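Side-chain contact in trans-2-enoyl-CoA reductase [NADH] (Treponema denticola ATCC 35405, PDB 4GGO), which catalyses the NADH-dependent reduction of the carbon-carbon double bond of crotonyl-CoA to butyryl-CoA in fatty acid synthesis: residues D370-G373 and Y374-D377. Sequence-based numbering, arbitrary orientation.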
loop_
_atom_site.group_PDB
_atom_site.type_symbol
_atom_site.label_atom_id
_atom_site.label_comp_id
_atom_site.label_asym_id
_atom_site.label_seq_id
_atom_site.Cartn_x
_atom_site.Cartn_y
_atom_site.Cartn_z
ATOM N N ASP A 370 8.248 -18.581 -6.905
ATOM C CA ASP A 370 6.905 -18.296 -7.390
ATOM C C ASP A 370 6.921 -17.129 -8.370
ATOM O O ASP A 370 6.360 -16.066 -8.097
ATOM C CB ASP A 370 5.962 -17.997 -6.221
ATOM C CG ASP A 370 4.505 -17.962 -6.641
ATOM O OD1 ASP A 370 4.188 -18.482 -7.733
ATOM O OD2 ASP A 370 3.676 -17.420 -5.877
ATOM N N LEU A 371 7.574 -17.333 -9.510
ATOM C CA LEU A 371 7.594 -16.329 -10.564
ATOM C C LEU A 371 6.191 -16.142 -11.128
ATOM O O LEU A 371 5.830 -15.053 -11.566
ATOM C CB LEU A 371 8.565 -16.728 -11.676
ATOM C CG LEU A 371 10.049 -16.760 -11.303
ATOM C CD1 LEU A 371 10.904 -17.056 -12.525
ATOM C CD2 LEU A 371 10.470 -15.450 -10.653
ATOM N N ALA A 372 5.407 -17.214 -11.107
ATOM C CA ALA A 372 4.021 -17.166 -11.557
ATOM C C ALA A 372 3.195 -16.240 -10.671
ATOM O O ALA A 372 2.425 -15.417 -11.165
ATOM C CB ALA A 372 3.419 -18.563 -11.574
ATOM N N GLY A 373 3.360 -16.382 -9.359
ATOM C CA GLY A 373 2.676 -15.527 -8.408
ATOM C C GLY A 373 3.104 -14.077 -8.543
ATOM O O GLY A 373 2.294 -13.164 -8.387
ATOM N N TYR A 374 4.383 -13.869 -8.837
ATOM C CA TYR A 374 4.920 -12.524 -9.014
ATOM C C TYR A 374 4.301 -11.861 -10.240
ATOM O O TYR A 374 3.888 -10.703 -10.183
ATOM C CB TYR A 374 6.444 -12.566 -9.153
ATOM C CG TYR A 374 7.128 -11.230 -8.951
ATOM C CD1 TYR A 374 7.070 -10.240 -9.925
ATOM C CD2 TYR A 374 7.846 -10.964 -7.792
ATOM C CE1 TYR A 374 7.695 -9.022 -9.747
ATOM C CE2 TYR A 374 8.478 -9.746 -7.605
ATOM C CZ TYR A 374 8.399 -8.780 -8.587
ATOM O OH TYR A 374 9.024 -7.567 -8.411
ATOM N N ARG A 375 4.249 -12.599 -11.347
ATOM C CA ARG A 375 3.659 -12.084 -12.581
ATOM C C ARG A 375 2.199 -11.707 -12.370
ATOM O O ARG A 375 1.733 -10.684 -12.871
ATOM C CB ARG A 375 3.769 -13.111 -13.712
ATOM C CG ARG A 375 5.181 -13.335 -14.228
ATOM C CD ARG A 375 5.176 -14.172 -15.499
ATOM N NE ARG A 375 4.615 -15.503 -15.288
ATOM C CZ ARG A 375 5.333 -16.572 -14.965
ATOM N NH1 ARG A 375 6.646 -16.469 -14.812
ATOM N NH2 ARG A 375 4.740 -17.745 -14.794
ATOM N N HIS A 376 1.482 -12.538 -11.619
ATOM C CA HIS A 376 0.072 -12.291 -11.345
ATOM C C HIS A 376 -0.133 -11.007 -10.548
ATOM O O HIS A 376 -0.968 -10.181 -10.906
ATOM C CB HIS A 376 -0.554 -13.470 -10.598
ATOM C CG HIS A 376 -1.985 -13.245 -10.219
ATOM N ND1 HIS A 376 -3.006 -13.228 -11.145
ATOM C CD2 HIS A 376 -2.563 -13.011 -9.017
ATOM C CE1 HIS A 376 -4.152 -13.002 -10.529
ATOM N NE2 HIS A 376 -3.912 -12.866 -9.237
ATOM N N ASP A 377 0.631 -10.846 -9.471
ATOM C CA ASP A 377 0.511 -9.660 -8.627
ATOM C C ASP A 377 0.857 -8.385 -9.389
ATOM O O ASP A 377 0.197 -7.358 -9.231
ATOM C CB ASP A 377 1.387 -9.785 -7.380
ATOM C CG ASP A 377 0.848 -10.798 -6.390
ATOM O OD1 ASP A 377 -0.316 -11.226 -6.553
ATOM O OD2 ASP A 377 1.579 -11.160 -5.446
#
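The N-capped first turn of helix 371-380, in the C-terminal part of this Rossmann-fold reductase, opens with a 3.0 Å hydrogen bond from Tyr-374 N to Asp-370 O. Leu-371 O takes Arg-375 N in the same i to i+4 pattern, and two further bonds, from His-376 N to Ala-372 O and from Asp-377 N to Gly-373 O, continue it. An N-cap supplies an acceptor where the preceding turn is missing: Asp-370 OD1 takes Gly-373 N at 2.8 Å, the donor lying well above the carboxylate plane, while OD2 forms a salt bridge with Lys-303. Tyr-374, its CG anti to the backbone N (chi1 -164°), leads away from the first turn to Pro-292 and the NAD(+)-binding residue Val-281. Arg-375 instead folds back. A bend at chi3 (-62°) lays one guanidinium face over the turn, with Leu-371 O and Ala-372 CA both offset toward its rim. The group's rotation is further fixed by outside partners, NH1 hydrogen-bonding to Pro-180 O and NH2 forming a salt bridge with Glu-366. Against the helix itself, Arg-375 NH1 lies 3.7 Å from Leu-371 CB, and Arg-375 NH2 rests 3.6 Å from Ala-372 CB.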